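Local atomic coordinates of lysozyme, putative (Bacillus anthracis, PDB entry 2WAG), a protein that probably cleaves the glycosidic bonds of bacterial peptidoglycan as a family GH25 lysozyme, apparently with retention of anomeric configuration through neighbouring-group catalysis. Residues 14-19 with 208-213; 29-34 with 60-65; 81-86 with 130-135; 170-175 with 181-186. All blocks are in the same frame, centred on the assembly; numbering follows the deposited sequence.

Contact 1: 14-19 with 208-213; sequences YEIKGV and GNEEEF
Ile-16 carries almost all of the apolar contact, with each branch of its side chain meeting a different part of 208-213. CG2 sits over one face of the Phe-213 ring (one of two deposited conformers), off towards the rim, in a CH-pi contact 3.5 Å from CG2 to the ring centroid. The direction is 22° off the ring normal. On the other branch CG1 lies 3.7 Å from Gly-208 O, and CD1 continues to Glu-210, 3.9 Å from its CA. With chi1 at -55°, CG2 stands anti to the backbone N and CG1 beside it, which splits the two branches between ring and helix start.

In the GH25 barrel this joins the entry to the first strand, 17-21, to the short helix 210-214 that follows the last strand, 202-206, where the chain closes the barrel antiparallel to its beginning.

No direct hydrogen bond spans the segments; water does that work. Water 2 accepts from Ile-16 N at 2.9 Å, and water 1 accepts from Glu-15 N at 3.0 Å. Each is also bonded to Gly-208 O and so bridges the segments.

The helix start is fixed by a capping box. Glu-212 N gives a nearly straight bond to Asn-209 OD1 (2.8 Å), and Asn-209 N returns one to Glu-212 OE1, 2.9 Å away, on the anti side of the carboxylate.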
loop_
_atom_site.group_PDB
_atom_site.type_symbol
_atom_site.label_atom_id
_atom_site.label_comp_id
_atom_site.label_asym_id
_atom_site.label_seq_id
_atom_site.Cartn_x
_atom_site.Cartn_y
_atom_site.Cartn_z
ATOM N N TYR A 14 0.359 9.462 21.248
ATOM C CA TYR A 14 0.801 10.420 20.246
ATOM C C TYR A 14 -0.395 11.186 19.740
ATOM O O TYR A 14 -1.198 10.652 18.968
ATOM C CB TYR A 14 1.505 9.693 19.081
ATOM C CG TYR A 14 2.638 8.839 19.562
ATOM C CD1 TYR A 14 3.753 9.415 20.138
ATOM C CD2 TYR A 14 2.586 7.432 19.477
ATOM C CE1 TYR A 14 4.792 8.634 20.628
ATOM C CE2 TYR A 14 3.616 6.646 19.945
ATOM C CZ TYR A 14 4.719 7.242 20.528
ATOM O OH TYR A 14 5.744 6.471 21.015
ATOM N N GLU A 15 -0.513 12.439 20.152
ATOM C CA GLU A 15 -1.674 13.234 19.799
ATOM C C GLU A 15 -1.514 14.200 18.651
ATOM O O GLU A 15 -2.469 14.862 18.280
ATOM C CB GLU A 15 -2.158 14.027 20.998
ATOM C CG GLU A 15 -2.507 13.141 22.151
ATOM C CD GLU A 15 -3.369 13.873 23.104
ATOM O OE1 GLU A 15 -4.592 13.970 22.830
ATOM O OE2 GLU A 15 -2.805 14.422 24.059
ATOM N N ILE A 16 -0.314 14.333 18.109
ATOM C CA ILE A 16 -0.063 15.253 17.020
ATOM C C ILE A 16 -0.012 14.445 15.721
ATOM O O ILE A 16 0.956 13.721 15.448
ATOM C CB ILE A 16 1.275 16.008 17.230
ATOM C CG1 ILE A 16 1.289 16.714 18.604
ATOM C CG2 ILE A 16 1.558 16.987 16.068
ATOM C CD1 ILE A 16 0.189 17.713 18.806
ATOM N N LYS A 17 -1.074 14.583 14.928
ATOM C CA LYS A 17 -1.329 13.783 13.733
ATOM C C LYS A 17 -1.198 14.634 12.474
ATOM O O LYS A 17 -1.467 15.840 12.514
ATOM C CB LYS A 17 -2.762 13.220 13.816
ATOM C CG LYS A 17 -3.183 12.290 12.691
ATOM C CD LYS A 17 -4.567 11.632 12.950
ATOM C CE LYS A 17 -5.700 12.650 13.068
ATOM N NZ LYS A 17 -7.020 11.968 13.327
ATOM N N GLY A 18 -0.841 14.019 11.354
ATOM C CA GLY A 18 -0.748 14.764 10.101
ATOM C C GLY A 18 -0.712 13.859 8.902
ATOM O O GLY A 18 -0.663 12.648 9.034
ATOM N N VAL A 19 -0.724 14.456 7.741
ATOM C CA VAL A 19 -0.786 13.694 6.509
ATOM C C VAL A 19 0.453 13.865 5.651
ATOM O O VAL A 19 1.198 14.750 5.857
ATOM C CB VAL A 19 -2.010 14.162 5.633
ATOM C CG1 VAL A 19 -3.320 14.102 6.430
ATOM C CG2 VAL A 19 -1.786 15.594 5.054
ATOM N N GLY A 208 6.211 13.713 19.730
ATOM C CA GLY A 208 6.143 14.557 20.929
ATOM C C GLY A 208 4.842 15.314 21.159
ATOM O O GLY A 208 3.830 14.941 20.687
ATOM N N ASN A 209 4.924 16.370 21.952
ATOM C CA ASN A 209 3.727 17.095 22.362
ATOM C C ASN A 209 3.537 18.364 21.524
ATOM O O ASN A 209 4.335 18.664 20.617
ATOM C CB ASN A 209 3.751 17.367 23.879
ATOM C CG ASN A 209 4.886 18.266 24.292
ATOM O OD1 ASN A 209 5.323 19.124 23.528
ATOM N ND2 ASN A 209 5.342 18.110 25.532
ATOM N N GLU A 210 2.477 19.114 21.809
ATOM C CA GLU A 210 2.130 20.266 21.003
ATOM C C GLU A 210 3.229 21.341 21.030
ATOM O O GLU A 210 3.554 21.940 20.007
ATOM C CB GLU A 210 0.795 20.842 21.502
ATOM C CG GLU A 210 0.571 22.263 21.109
ATOM C CD GLU A 210 -0.393 22.402 19.964
ATOM O OE1 GLU A 210 -0.080 21.918 18.858
ATOM O OE2 GLU A 210 -1.473 23.006 20.180
ATOM N N GLU A 211 3.796 21.598 22.205
ATOM C CA GLU A 211 4.837 22.608 22.323
ATOM C C GLU A 211 6.089 22.192 21.540
ATOM O O GLU A 211 6.660 23.012 20.804
ATOM C CB GLU A 211 5.161 22.884 23.796
ATOM C CG GLU A 211 6.286 23.885 23.977
ATOM C CD GLU A 211 6.497 24.288 25.427
ATOM O OE1 GLU A 211 5.978 23.593 26.323
ATOM O OE2 GLU A 211 7.189 25.299 25.669
ATOM N N GLU A 212 6.499 20.931 21.689
ATOM C CA GLU A 212 7.624 20.400 20.910
ATOM C C GLU A 212 7.349 20.533 19.416
ATOM O O GLU A 212 8.222 20.902 18.638
ATOM C CB GLU A 212 7.919 18.948 21.305
ATOM C CG GLU A 212 8.495 18.821 22.727
ATOM C CD GLU A 212 8.505 17.413 23.274
ATOM O OE1 GLU A 212 7.648 16.578 22.885
ATOM O OE2 GLU A 212 9.361 17.129 24.145
ATOM N N PHE A 213 6.121 20.231 19.040
ATOM C CA PHE A 213 5.694 20.343 17.669
ATOM C C PHE A 213 5.862 21.773 17.151
ATOM O O PHE A 213 6.484 21.997 16.110
ATOM C CB PHE A 213 4.239 19.906 17.622
ATOM C CG PHE A 213 3.630 19.964 16.271
ATOM C CD1 PHE A 213 3.989 19.055 15.293
ATOM C CD2 PHE A 213 2.666 20.909 15.986
ATOM C CE1 PHE A 213 3.402 19.104 14.034
ATOM C CE2 PHE A 213 2.080 20.971 14.743
ATOM C CZ PHE A 213 2.448 20.067 13.756
HETATM O O HOH W 1 1.308 13.818 22.031
HETATM O O HOH W 2 2.224 13.213 19.032
#

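Contact 2: 29-34 with 60-65; sequences DWRELE and WTNANK
Trp-30 and Asn-62 both turn CG beside their own backbone N (chi1 -71° for Trp-30), and this sets the indole across helix 60-64, its six-membered ring over Ala-63, while the Asn-62 side chain crosses the indole at about a right angle. The indole is covered on one face by Ala-63: the CB of Ala-63 stands 3.7 Å from the centroid of the Trp-30 six-membered ring, over its centre, as a CH-pi contact. Beside it, the CB of Asn-62 comes to 3.4 Å from Trp-30 CD1, the tightest touch between the segments. The polar end of the indole is satisfied close by, since NE1 bonds Asn-59 OD1 one turn back on the second helix.

Arg-31, modelled here in one of two deposited conformers, bends at chi2 and chi3 and swings its guanidinium across Asn-62 at a slant, the guanidinium and amide planes 63° apart. NH2 of Arg-31 lies 3.7 Å from Asn-62 CB. NE of Arg-31 makes a salt bridge to Asp-29 OD1, 3.1 Å away, although the hydrogen bond within it is weak. That same oxygen caps the helix by accepting from Glu-32 N.

The short helix axes pass 9.9 Å apart at -39°. Helix 30-34 is the connection between the parallel strands 17-21 and 40-47, and helix 56-64 that between 40-47 and 69-75; Trp-30 reaches Val-19, Val-21 and Ala-41 on the barrel, while Ala-63 meets Ile-43 and Val-70.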
loop_
_atom_site.group_PDB
_atom_site.type_symbol
_atom_site.label_atom_id
_atom_site.label_comp_id
_atom_site.label_asym_id
_atom_site.label_seq_id
_atom_site.Cartn_x
_atom_site.Cartn_y
_atom_site.Cartn_z
ATOM N N ASP A 29 -8.999 19.001 -0.087
ATOM C CA ASP A 29 -9.635 20.119 0.576
ATOM C C ASP A 29 -8.862 20.321 1.882
ATOM O O ASP A 29 -9.110 19.645 2.886
ATOM C CB ASP A 29 -11.104 19.794 0.861
ATOM C CG ASP A 29 -11.847 20.943 1.531
ATOM O OD1 ASP A 29 -11.210 21.840 2.110
ATOM O OD2 ASP A 29 -13.099 20.953 1.465
ATOM N N TRP A 30 -7.900 21.235 1.856
ATOM C CA TRP A 30 -7.000 21.405 2.994
ATOM C C TRP A 30 -7.724 21.939 4.218
ATOM O O TRP A 30 -7.408 21.555 5.347
ATOM C CB TRP A 30 -5.810 22.304 2.609
ATOM C CG TRP A 30 -4.892 21.568 1.676
ATOM C CD1 TRP A 30 -4.842 21.642 0.314
ATOM C CD2 TRP A 30 -3.947 20.570 2.059
ATOM N NE1 TRP A 30 -3.894 20.760 -0.170
ATOM C CE2 TRP A 30 -3.326 20.098 0.886
ATOM C CE3 TRP A 30 -3.566 20.030 3.288
ATOM C CZ2 TRP A 30 -2.344 19.099 0.911
ATOM C CZ3 TRP A 30 -2.594 19.042 3.311
ATOM C CH2 TRP A 30 -1.993 18.588 2.135
ATOM N N ARG A 31 -8.723 22.788 4.007
ATOM C CA ARG A 31 -9.492 23.287 5.142
ATOM C C ARG A 31 -10.241 22.149 5.846
ATOM O O ARG A 31 -10.390 22.150 7.068
ATOM C CB ARG A 31 -10.447 24.412 4.718
ATOM C CG ARG A 31 -10.904 24.370 3.261
ATOM C CD ARG A 31 -9.914 25.050 2.281
ATOM N NE ARG A 31 -9.193 24.100 1.435
ATOM C CZ ARG A 31 -8.457 24.423 0.363
ATOM N NH1 ARG A 31 -8.280 25.695 0.018
ATOM N NH2 ARG A 31 -7.839 23.473 -0.319
ATOM N N GLU A 32 -10.704 21.170 5.077
ATOM C CA GLU A 32 -11.385 20.030 5.658
ATOM C C GLU A 32 -10.445 19.133 6.454
ATOM O O GLU A 32 -10.811 18.611 7.520
ATOM C CB GLU A 32 -12.127 19.234 4.591
ATOM C CG GLU A 32 -13.199 18.333 5.177
ATOM C CD GLU A 32 -14.376 19.088 5.820
ATOM O OE1 GLU A 32 -14.524 20.308 5.638
ATOM O OE2 GLU A 32 -15.165 18.441 6.535
ATOM N N LEU A 33 -9.212 18.959 5.968
ATOM C CA LEU A 33 -8.219 18.221 6.769
ATOM C C LEU A 33 -7.899 18.948 8.064
ATOM O O LEU A 33 -7.754 18.329 9.133
ATOM C CB LEU A 33 -6.927 17.934 5.985
ATOM C CG LEU A 33 -7.049 16.932 4.836
ATOM C CD1 LEU A 33 -5.721 16.837 4.063
ATOM C CD2 LEU A 33 -7.476 15.559 5.343
ATOM N N GLU A 34 -7.759 20.266 7.974
ATOM C CA GLU A 34 -7.494 21.062 9.162
ATOM C C GLU A 34 -8.604 20.865 10.212
ATOM O O GLU A 34 -8.330 20.752 11.401
ATOM C CB GLU A 34 -7.353 22.532 8.770
ATOM C CG GLU A 34 -7.135 23.469 9.935
ATOM C CD GLU A 34 -6.927 24.892 9.494
ATOM O OE1 GLU A 34 -7.654 25.379 8.612
ATOM O OE2 GLU A 34 -5.999 25.520 10.033
ATOM N N TRP A 60 0.988 23.098 -2.018
ATOM C CA TRP A 60 1.788 23.967 -1.166
ATOM C C TRP A 60 1.047 25.264 -0.867
ATOM O O TRP A 60 0.947 25.687 0.284
ATOM C CB TRP A 60 3.120 24.258 -1.856
ATOM C CG TRP A 60 4.053 25.136 -1.082
ATOM C CD1 TRP A 60 4.259 26.469 -1.267
ATOM C CD2 TRP A 60 4.936 24.733 -0.026
ATOM N NE1 TRP A 60 5.200 26.929 -0.385
ATOM C CE2 TRP A 60 5.645 25.886 0.385
ATOM C CE3 TRP A 60 5.191 23.518 0.618
ATOM C CZ2 TRP A 60 6.589 25.861 1.418
ATOM C CZ3 TRP A 60 6.137 23.487 1.641
ATOM C CH2 TRP A 60 6.825 24.653 2.033
ATOM N N THR A 61 0.506 25.879 -1.905
ATOM C CA THR A 61 -0.208 27.135 -1.716
ATOM C C THR A 61 -1.416 26.914 -0.802
ATOM O O THR A 61 -1.632 27.653 0.161
ATOM C CB THR A 61 -0.683 27.679 -3.058
ATOM O OG1 THR A 61 0.465 27.973 -3.868
ATOM C CG2 THR A 61 -1.520 28.940 -2.852
ATOM N N ASN A 62 -2.210 25.891 -1.083
ATOM C CA ASN A 62 -3.464 25.743 -0.341
ATOM C C ASN A 62 -3.219 25.304 1.093
ATOM O O ASN A 62 -3.879 25.792 2.025
ATOM C CB ASN A 62 -4.413 24.774 -1.040
ATOM C CG ASN A 62 -4.937 25.328 -2.360
ATOM O OD1 ASN A 62 -4.858 26.536 -2.597
ATOM N ND2 ASN A 62 -5.477 24.460 -3.216
ATOM N N ALA A 63 -2.265 24.398 1.302
ATOM C CA ALA A 63 -2.024 23.940 2.663
ATOM C C ALA A 63 -1.484 25.079 3.519
ATOM O O ALA A 63 -1.815 25.210 4.686
ATOM C CB ALA A 63 -1.067 22.749 2.670
ATOM N N ASN A 64 -0.663 25.933 2.923
ATOM C CA ASN A 64 -0.068 27.041 3.668
ATOM C C ASN A 64 -1.067 28.132 4.035
ATOM O O ASN A 64 -0.763 28.960 4.893
ATOM C CB ASN A 64 1.158 27.624 2.937
ATOM C CG ASN A 64 2.406 26.796 3.174
ATOM O OD1 ASN A 64 2.882 26.073 2.281
ATOM N ND2 ASN A 64 2.919 26.863 4.364
ATOM N N LYS A 65 -2.241 28.127 3.405
ATOM C CA LYS A 65 -3.311 29.071 3.798
ATOM C C LYS A 65 -3.971 28.670 5.114
ATOM O O LYS A 65 -4.652 29.485 5.747
ATOM C CB LYS A 65 -4.375 29.203 2.707
ATOM C CG LYS A 65 -3.895 29.951 1.477
ATOM C CD LYS A 65 -4.934 29.959 0.368
ATOM C CE LYS A 65 -4.365 30.633 -0.879
ATOM N NZ LYS A 65 -5.394 30.952 -1.906
#

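Contact 3: 81-86 with 130-135; sequences KGETQA and IEMLEK
Met-132 and Ala-86 make the tight part of this contact: their CB atoms meet at 3.8 Å, and the rest of the methionine folds over helix 82-86. CG of Met-132 stands anti to its own carbonyl carbon, beside the backbone N, and the chain then runs extended through chi2, which carries the sulfur close against the backbone, with SD 3.8 Å from Glu-83 CA. Ala-86 CB touches the same sulfur as well. Beyond it the bend at chi3 (64°) turns CE towards the first helix, 3.9 Å from Glu-83 O. The meeting is apolar, with no hydrogen bond across it. On the inner, buried side Leu-133, in the conformer modelled, adds a light touch, its CD2 4.4 Å from Ala-86 O.

The solvent side is looser. Glu-83 crosses the methionine obliquely, offering its aliphatic part, CG 3.9 Å from SD, as its extended chain carries the carboxylate on to the exposed surface. At the start of the first helix Lys-81 O accepts twice, from Gln-85 N and from the hydroxyl of Thr-84.

The segment axes run 30° apart and 9.2 Å at closest, like neighbouring helices of a beta/alpha barrel. Helix 82-92 follows strand 69-75 and helix 119-137 follows strand 103-106, where Ile-104 receives Ile-130 and Leu-133; Gly-82 N is bonded to Glu-125 OE1, a further tie between the helices.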
loop_
_atom_site.group_PDB
_atom_site.type_symbol
_atom_site.label_atom_id
_atom_site.label_comp_id
_atom_site.label_asym_id
_atom_site.label_seq_id
_atom_site.Cartn_x
_atom_site.Cartn_y
_atom_site.Cartn_z
ATOM N N LYS A 81 22.642 11.700 -9.354
ATOM C CA LYS A 81 23.487 12.195 -8.268
ATOM C C LYS A 81 22.705 12.956 -7.208
ATOM O O LYS A 81 21.717 13.621 -7.505
ATOM C CB LYS A 81 24.601 13.080 -8.826
ATOM C CG LYS A 81 25.660 12.317 -9.625
ATOM C CD LYS A 81 26.800 13.236 -10.028
ATOM C CE LYS A 81 26.257 14.515 -10.651
ATOM N NZ LYS A 81 25.754 14.354 -12.044
ATOM N N GLY A 82 23.197 12.875 -5.981
ATOM C CA GLY A 82 22.590 13.615 -4.874
ATOM C C GLY A 82 22.584 15.101 -5.154
ATOM O O GLY A 82 21.637 15.803 -4.840
ATOM N N GLU A 83 23.660 15.609 -5.755
ATOM C CA GLU A 83 23.740 17.042 -5.970
ATOM C C GLU A 83 22.621 17.529 -6.883
ATOM O O GLU A 83 21.997 18.544 -6.632
ATOM C CB GLU A 83 25.116 17.426 -6.556
ATOM C CG GLU A 83 25.198 18.909 -6.889
ATOM C CD GLU A 83 26.446 19.285 -7.663
ATOM O OE1 GLU A 83 26.750 18.631 -8.690
ATOM O OE2 GLU A 83 27.105 20.252 -7.239
ATOM N N THR A 84 22.362 16.786 -7.963
ATOM C CA THR A 84 21.320 17.148 -8.901
ATOM C C THR A 84 19.918 17.005 -8.288
ATOM O O THR A 84 19.035 17.811 -8.529
ATOM C CB THR A 84 21.462 16.328 -10.191
ATOM O OG1 THR A 84 21.501 14.929 -9.880
ATOM C CG2 THR A 84 22.761 16.676 -10.822
ATOM N N GLN A 85 19.745 15.969 -7.472
ATOM C CA GLN A 85 18.464 15.799 -6.781
ATOM C C GLN A 85 18.211 16.936 -5.786
ATOM O O GLN A 85 17.104 17.446 -5.717
ATOM C CB GLN A 85 18.424 14.440 -6.100
ATOM C CG GLN A 85 18.401 13.294 -7.108
ATOM C CD GLN A 85 18.104 11.982 -6.467
ATOM O OE1 GLN A 85 16.995 11.760 -5.976
ATOM N NE2 GLN A 85 19.091 11.092 -6.437
ATOM N N ALA A 86 19.249 17.345 -5.034
ATOM C CA ALA A 86 19.101 18.472 -4.111
ATOM C C ALA A 86 18.766 19.758 -4.865
ATOM O O ALA A 86 17.929 20.550 -4.441
ATOM C CB ALA A 86 20.375 18.675 -3.310
ATOM N N ILE A 130 21.608 15.687 1.806
ATOM C CA ILE A 130 21.382 16.174 3.160
ATOM C C ILE A 130 22.199 17.452 3.400
ATOM O O ILE A 130 21.672 18.451 3.911
ATOM C CB ILE A 130 21.744 15.102 4.173
ATOM C CG1 ILE A 130 20.783 13.918 4.085
ATOM C CG2 ILE A 130 21.764 15.701 5.610
ATOM C CD1 ILE A 130 21.344 12.651 4.673
ATOM N N GLU A 131 23.487 17.428 3.037
ATOM C CA GLU A 131 24.333 18.594 3.256
ATOM C C GLU A 131 23.758 19.828 2.557
ATOM O O GLU A 131 23.672 20.923 3.126
ATOM C CB GLU A 131 25.746 18.311 2.745
ATOM C CG GLU A 131 26.698 19.483 3.034
ATOM C CD GLU A 131 28.077 19.250 2.517
ATOM O OE1 GLU A 131 28.732 18.269 2.930
ATOM O OE2 GLU A 131 28.534 20.092 1.721
ATOM N N MET A 132 23.345 19.654 1.309
ATOM C CA MET A 132 22.849 20.788 0.548
ATOM C C MET A 132 21.508 21.310 1.058
ATOM O O MET A 132 21.285 22.531 1.111
ATOM C CB MET A 132 22.755 20.431 -0.942
ATOM C CG MET A 132 24.133 20.152 -1.547
ATOM S SD MET A 132 24.062 19.678 -3.274
ATOM C CE MET A 132 23.403 21.153 -4.025
ATOM N N LEU A 133 20.597 20.406 1.431
ATOM C CA LEU A 133 19.298 20.845 1.940
ATOM C C LEU A 133 19.413 21.473 3.321
ATOM O O LEU A 133 18.749 22.465 3.611
ATOM C CB LEU A 133 18.294 19.688 2.009
ATOM C CG LEU A 133 17.639 19.263 0.687
ATOM C CD1 LEU A 133 16.557 18.210 0.919
ATOM C CD2 LEU A 133 17.133 20.386 -0.166
ATOM N N GLU A 134 20.241 20.891 4.181
ATOM C CA GLU A 134 20.390 21.468 5.516
ATOM C C GLU A 134 20.968 22.878 5.418
ATOM O O GLU A 134 20.500 23.789 6.112
ATOM C CB GLU A 134 21.204 20.560 6.437
ATOM C CG GLU A 134 21.246 21.102 7.864
ATOM C CD GLU A 134 21.715 20.113 8.909
ATOM O OE1 GLU A 134 22.279 19.059 8.570
ATOM O OE2 GLU A 134 21.501 20.416 10.111
ATOM N N LYS A 135 21.963 23.069 4.547
ATOM C CA LYS A 135 22.556 24.395 4.382
ATOM C C LYS A 135 21.539 25.376 3.808
ATOM O O LYS A 135 21.438 26.514 4.262
ATOM C CB LYS A 135 23.809 24.343 3.482
ATOM C CG LYS A 135 24.407 25.723 3.237
ATOM C CD LYS A 135 25.627 25.679 2.341
ATOM C CE LYS A 135 26.190 27.093 2.146
ATOM N NZ LYS A 135 27.278 27.135 1.122
#

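Contact 4: 170-175 with 181-186; sequences TKPSLS and TFWQYT. With SO4 (sulfate ion), chain D.
Pro-172 packs its CB, CG and CD over one face of the Trp-183 indole, crossing it, and the indole can be followed outward from its own CB. CG of Trp-183 stands anti to the backbone N (chi1 163°), aiming the ring at the loop. It meets Pro-172 CB at 3.9 Å. Next, at the ring fusion, CD2 lies under Pro-172 CG, 3.6 Å away. At the far rim CZ2 takes the nearest touch, 3.5 Å to Pro-172 CD, and the same CZ2 approaches Thr-170 O at 3.9 Å. CD is also 3.5 Å from the centroid of the six-membered ring, only 8° off its normal, which makes this a CH-pi contact. The opposite face carries Tyr-185 CB, so the indole is clasped between the loop and its own strand.

Tyr-185 and Thr-186 face Leu-203 together as a classic beta bulge. The hydroxyl of Tyr-185 gives a bond of 2.7 Å from OH to O4 of a sulfate, lying in the ring plane at the edge; His-9 and His-10 of the N-terminal tag also bind it, and it probably came from the crystallisation liquor. Lys-171 N bonds Asp-114 of the second subunit.

Between the two segments themselves the contact is apolar; Trp-183 NE1 donating to Ser-167 O adds a polar tie just outside them. Pro-172 CD is bonded to the proline's own amide N, so its C-H groups are probably somewhat polarised, which would favour the contact.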
loop_
_atom_site.group_PDB
_atom_site.type_symbol
_atom_site.label_atom_id
_atom_site.label_comp_id
_atom_site.label_asym_id
_atom_site.label_seq_id
_atom_site.Cartn_x
_atom_site.Cartn_y
_atom_site.Cartn_z
ATOM N N THR A 170 2.400 -2.648 12.618
ATOM C CA THR A 170 2.866 -2.887 13.974
ATOM C C THR A 170 3.174 -1.564 14.649
ATOM O O THR A 170 3.233 -0.513 14.025
ATOM C CB THR A 170 4.195 -3.679 14.008
ATOM O OG1 THR A 170 5.255 -2.902 13.415
ATOM C CG2 THR A 170 4.100 -5.029 13.307
ATOM N N LYS A 171 3.384 -1.635 15.950
ATOM C CA LYS A 171 3.948 -0.502 16.660
ATOM C C LYS A 171 5.334 -0.179 16.087
ATOM O O LYS A 171 6.030 -1.045 15.552
ATOM C CB LYS A 171 4.068 -0.850 18.138
ATOM C CG LYS A 171 2.721 -1.064 18.818
ATOM C CD LYS A 171 2.868 -1.322 20.319
ATOM C CE LYS A 171 1.603 -0.901 21.044
ATOM N NZ LYS A 171 0.360 -1.195 20.278
ATOM N N PRO A 172 5.733 1.087 16.167
ATOM C CA PRO A 172 6.961 1.511 15.495
ATOM C C PRO A 172 8.217 1.165 16.268
ATOM O O PRO A 172 8.273 1.328 17.489
ATOM C CB PRO A 172 6.803 3.028 15.424
ATOM C CG PRO A 172 5.980 3.360 16.678
ATOM C CD PRO A 172 5.004 2.205 16.792
ATOM N N SER A 173 9.229 0.667 15.569
ATOM C CA SER A 173 10.551 0.507 16.180
ATOM C C SER A 173 11.620 0.339 15.126
ATOM O O SER A 173 11.419 -0.306 14.094
ATOM C CB SER A 173 10.607 -0.689 17.129
ATOM O OG SER A 173 10.681 -1.891 16.384
ATOM N N LEU A 174 12.774 0.911 15.424
ATOM C CA LEU A 174 13.917 0.914 14.512
ATOM C C LEU A 174 14.902 -0.142 14.987
ATOM O O LEU A 174 15.119 -0.288 16.191
ATOM C CB LEU A 174 14.577 2.299 14.481
ATOM C CG LEU A 174 13.654 3.434 14.002
ATOM C CD1 LEU A 174 14.343 4.785 14.108
ATOM C CD2 LEU A 174 13.169 3.163 12.577
ATOM N N SER A 175 15.491 -0.869 14.036
ATOM C CA SER A 175 16.279 -2.065 14.360
ATOM C C SER A 175 17.585 -1.771 15.108
ATOM O O SER A 175 18.150 -2.674 15.725
ATOM C CB SER A 175 16.585 -2.870 13.097
ATOM O OG SER A 175 17.305 -2.057 12.191
ATOM N N THR A 181 11.156 10.186 14.963
ATOM C CA THR A 181 10.567 11.516 15.120
ATOM C C THR A 181 9.138 11.586 14.540
ATOM O O THR A 181 8.273 12.237 15.112
ATOM C CB THR A 181 11.469 12.591 14.473
ATOM O OG1 THR A 181 12.779 12.519 15.051
ATOM C CG2 THR A 181 10.879 13.993 14.645
ATOM N N PHE A 182 8.909 10.915 13.410
ATOM C CA PHE A 182 7.568 10.729 12.859
ATOM C C PHE A 182 7.349 9.258 12.571
ATOM O O PHE A 182 8.299 8.507 12.291
ATOM C CB PHE A 182 7.371 11.521 11.555
ATOM C CG PHE A 182 7.440 13.023 11.725
ATOM C CD1 PHE A 182 6.284 13.783 11.944
ATOM C CD2 PHE A 182 8.666 13.690 11.623
ATOM C CE1 PHE A 182 6.349 15.172 12.055
ATOM C CE2 PHE A 182 8.746 15.068 11.774
ATOM C CZ PHE A 182 7.596 15.819 11.982
ATOM N N TRP A 183 6.078 8.860 12.617
ATOM C CA TRP A 183 5.673 7.467 12.357
ATOM C C TRP A 183 4.479 7.483 11.404
ATOM O O TRP A 183 3.444 8.065 11.723
ATOM C CB TRP A 183 5.284 6.814 13.700
ATOM C CG TRP A 183 4.486 5.540 13.630
ATOM C CD1 TRP A 183 4.488 4.600 12.634
ATOM C CD2 TRP A 183 3.581 5.061 14.637
ATOM N NE1 TRP A 183 3.599 3.582 12.943
ATOM C CE2 TRP A 183 3.047 3.838 14.174
ATOM C CE3 TRP A 183 3.191 5.541 15.901
ATOM C CZ2 TRP A 183 2.126 3.094 14.922
ATOM C CZ3 TRP A 183 2.274 4.793 16.647
ATOM C CH2 TRP A 183 1.756 3.586 16.145
ATOM N N GLN A 184 4.645 6.877 10.227
ATOM C CA GLN A 184 3.527 6.687 9.288
ATOM C C GLN A 184 2.819 5.404 9.672
ATOM O O GLN A 184 3.394 4.301 9.570
ATOM C CB GLN A 184 4.036 6.595 7.854
ATOM C CG GLN A 184 2.946 6.520 6.813
ATOM C CD GLN A 184 3.563 6.584 5.467
ATOM O OE1 GLN A 184 3.983 5.572 4.946
ATOM N NE2 GLN A 184 3.715 7.781 4.939
ATOM N N TYR A 185 1.573 5.536 10.132
ATOM C CA TYR A 185 0.867 4.385 10.704
ATOM C C TYR A 185 -0.207 3.776 9.809
ATOM O O TYR A 185 -0.683 2.664 10.086
ATOM C CB TYR A 185 0.310 4.723 12.087
ATOM C CG TYR A 185 -0.764 5.776 12.115
ATOM C CD1 TYR A 185 -2.114 5.422 11.987
ATOM C CD2 TYR A 185 -0.449 7.115 12.258
ATOM C CE1 TYR A 185 -3.112 6.373 12.030
ATOM C CE2 TYR A 185 -1.430 8.082 12.309
ATOM C CZ TYR A 185 -2.759 7.717 12.192
ATOM O OH TYR A 185 -3.718 8.716 12.262
ATOM N N THR A 186 -0.586 4.448 8.728
ATOM C CA THR A 186 -1.549 3.853 7.802
ATOM C C THR A 186 -1.421 4.488 6.437
ATOM O O THR A 186 -0.985 5.643 6.326
ATOM C CB THR A 186 -3.009 4.002 8.305
ATOM O OG1 THR A 186 -3.888 3.294 7.408
ATOM C CG2 THR A 186 -3.440 5.453 8.378
HETATM S S SO4 D . -6.457 7.109 13.946
HETATM O O1 SO4 D . -5.426 6.333 14.650
HETATM O O2 SO4 D . -6.679 8.356 14.717
HETATM O O3 SO4 D . -7.734 6.371 13.973
HETATM O O4 SO4 D . -6.164 7.601 12.583
#

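Contacts 1, 2 and 4 are linked around the first strand: Val-19 CG2 of 14-19 packs 3.9 Å from Trp-30 CZ3 of contact 2, and Tyr-14 CD2 lies 3.9 Å from Trp-183 CZ3 of contact 4. Contact 3 touches none of them. Each contact is partly buried: Ile-16, Phe-213, Trp-30, Ala-63, Ala-86 and Trp-183 are buried, Glu-210, Arg-31, Glu-83 and Lys-171 exposed at the rims. None has a direct hydrogen bond across it. Contacts 2 and 3 both pair consecutive barrel helices, one through indole on alanine, the other through methionine. Contact 1 joins the start of strand 17-21 to helix 210-214 with bridging waters; contact 4 joins a loop to strand 182-186 of the same sheet, at a subunit boundary.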